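Local coordinates for ketosynthase (Streptomyces sp. MSC090213JE08, PDB 6KXE), which probably catalyses the decarboxylative condensation of a fatty acyl-ACP with malonyl-ACP to give 3-oxoacyl-ACP, as a beta-ketoacyl-ACP synthase, at residues A[356-361]-A[381-386]. Numbering follows the deposited sequence.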
loop_
_atom_site.group_PDB
_atom_site.type_symbol
_atom_site.label_atom_id
_atom_site.label_comp_id
_atom_site.label_asym_id
_atom_site.label_seq_id
_atom_site.Cartn_x
_atom_site.Cartn_y
_atom_site.Cartn_z
ATOM N N GLY A 356 5.146 -20.396 -23.809
ATOM C CA GLY A 356 5.392 -21.822 -23.540
ATOM C C GLY A 356 6.819 -22.102 -23.103
ATOM O O GLY A 356 7.490 -22.954 -23.693
ATOM N N PHE A 357 7.258 -21.482 -22.016
ATOM C CA PHE A 357 8.596 -21.693 -21.436
ATOM C C PHE A 357 8.526 -21.476 -19.920
ATOM O O PHE A 357 7.602 -20.798 -19.419
ATOM C CB PHE A 357 9.649 -20.815 -22.132
ATOM C CG PHE A 357 9.660 -19.392 -21.642
ATOM C CD1 PHE A 357 8.770 -18.458 -22.152
ATOM C CD2 PHE A 357 10.505 -19.012 -20.606
ATOM C CE1 PHE A 357 8.765 -17.152 -21.682
ATOM C CE2 PHE A 357 10.501 -17.701 -20.134
ATOM C CZ PHE A 357 9.632 -16.775 -20.676
ATOM N N ILE A 358 9.463 -22.082 -19.201
ATOM C CA ILE A 358 9.622 -21.845 -17.738
ATOM C C ILE A 358 10.959 -21.148 -17.578
ATOM O O ILE A 358 11.975 -21.642 -18.041
ATOM C CB ILE A 358 9.459 -23.131 -16.925
ATOM C CG1 ILE A 358 8.179 -23.849 -17.355
ATOM C CG2 ILE A 358 9.513 -22.838 -15.424
ATOM C CD1 ILE A 358 7.940 -25.179 -16.667
ATOM N N PRO A 359 10.952 -19.959 -16.938
ATOM C CA PRO A 359 12.179 -19.239 -16.632
ATOM C C PRO A 359 12.978 -20.028 -15.595
ATOM O O PRO A 359 12.426 -20.655 -14.684
ATOM C CB PRO A 359 11.700 -17.865 -16.120
ATOM C CG PRO A 359 10.293 -18.142 -15.571
ATOM C CD PRO A 359 9.737 -19.259 -16.448
ATOM N N PRO A 360 14.315 -20.014 -15.705
ATOM C CA PRO A 360 15.176 -20.798 -14.824
ATOM C C PRO A 360 15.483 -20.172 -13.461
ATOM O O PRO A 360 15.462 -18.958 -13.314
ATOM C CB PRO A 360 16.490 -20.852 -15.626
ATOM C CG PRO A 360 16.527 -19.475 -16.269
ATOM C CD PRO A 360 15.085 -19.201 -16.652
ATOM N N THR A 361 15.872 -21.019 -12.521
ATOM C CA THR A 361 16.533 -20.596 -11.263
ATOM C C THR A 361 18.036 -20.622 -11.528
ATOM O O THR A 361 18.620 -21.726 -11.558
ATOM C CB THR A 361 16.134 -21.485 -10.082
ATOM O OG1 THR A 361 14.701 -21.547 -9.974
ATOM C CG2 THR A 361 16.758 -20.974 -8.809
ATOM N N VAL A 381 13.402 -24.001 -19.897
ATOM C CA VAL A 381 12.883 -25.154 -20.658
ATOM C C VAL A 381 11.616 -24.722 -21.379
ATOM O O VAL A 381 10.890 -23.803 -20.900
ATOM C CB VAL A 381 12.640 -26.391 -19.767
ATOM C CG1 VAL A 381 13.944 -26.867 -19.165
ATOM C CG2 VAL A 381 11.560 -26.165 -18.710
ATOM N N GLU A 382 11.338 -25.393 -22.488
ATOM C CA GLU A 382 10.053 -25.235 -23.205
ATOM C C GLU A 382 9.082 -26.159 -22.494
ATOM O O GLU A 382 9.506 -27.222 -22.041
ATOM C CB GLU A 382 10.245 -25.507 -24.698
ATOM C CG GLU A 382 11.463 -24.786 -25.264
ATOM C CD GLU A 382 11.468 -23.258 -25.208
ATOM O OE1 GLU A 382 10.362 -22.655 -25.177
ATOM O OE2 GLU A 382 12.579 -22.659 -25.218
ATOM N N ALA A 383 7.838 -25.748 -22.337
ATOM C CA ALA A 383 6.828 -26.557 -21.649
ATOM C C ALA A 383 5.456 -26.084 -22.103
ATOM O O ALA A 383 5.341 -24.924 -22.566
ATOM C CB ALA A 383 7.020 -26.416 -20.163
ATOM N N ASP A 384 4.456 -26.949 -21.977
ATOM C CA ASP A 384 3.050 -26.587 -22.262
ATOM C C ASP A 384 2.551 -25.871 -21.004
ATOM O O ASP A 384 2.016 -26.531 -20.126
ATOM C CB ASP A 384 2.234 -27.828 -22.639
ATOM C CG ASP A 384 0.746 -27.589 -22.799
ATOM O OD1 ASP A 384 0.366 -26.441 -23.089
ATOM O OD2 ASP A 384 -0.031 -28.564 -22.628
ATOM N N VAL A 385 2.752 -24.565 -20.919
ATOM C CA VAL A 385 2.446 -23.778 -19.687
ATOM C C VAL A 385 1.043 -23.204 -19.839
ATOM O O VAL A 385 0.826 -22.378 -20.750
ATOM C CB VAL A 385 3.486 -22.670 -19.451
ATOM C CG1 VAL A 385 3.171 -21.857 -18.210
ATOM C CG2 VAL A 385 4.891 -23.236 -19.372
ATOM N N ARG A 386 0.110 -23.603 -18.987
ATOM C CA ARG A 386 -1.292 -23.150 -19.116
ATOM C C ARG A 386 -1.733 -22.393 -17.861
ATOM O O ARG A 386 -2.539 -21.488 -18.037
ATOM C CB ARG A 386 -2.209 -24.343 -19.387
ATOM C CG ARG A 386 -1.895 -25.023 -20.712
ATOM C CD ARG A 386 -2.784 -26.240 -20.875
ATOM N NE ARG A 386 -2.463 -26.862 -22.148
ATOM C CZ ARG A 386 -2.847 -26.393 -23.334
ATOM N NH1 ARG A 386 -3.596 -25.301 -23.419
ATOM N NH2 ARG A 386 -2.482 -27.025 -24.438
#
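A two-stranded antiparallel ribbon in the C-terminal half of the ketosynthase fold pairs F357 and I358, just past helix 341-355, with V381 and E382, on the segment leading into strand 387-394. I358 and V381 form its hydrogen-bonded pair: I358 N reaches V381 O at 2.8 Å, while the return bond from V381 N to I358 O is weak. At the helix exit, where G356 has positive phi, A383 N donates to G356 O (3.1 Å) from well above the carbonyl plane. F357 and E382 make the non-hydrogen-bonded pair. The glutamate chain bends at chi2 (-62°), bringing OE1 to 3.6 Å from F357 CB; the same oxygen makes a salt bridge to R33 of helix 25-34, which also packs on the phenylalanine. On the face of I358 and V381, I358 CB meets V381 CG2; beyond the strand, its CD1 reaches A383 CB (3.8 Å) and its CG1 V385 CG2 (3.9 Å). The ribbon thus lies between helix 25-34, which meets F357 and E382, and strands 297-299 and 326-328, which meet I358, with F297 also touching V385. R33 at OE1 and the A383 N-H at G356 O probably offset the repulsion expected between these two acceptors, 3.2 Å apart.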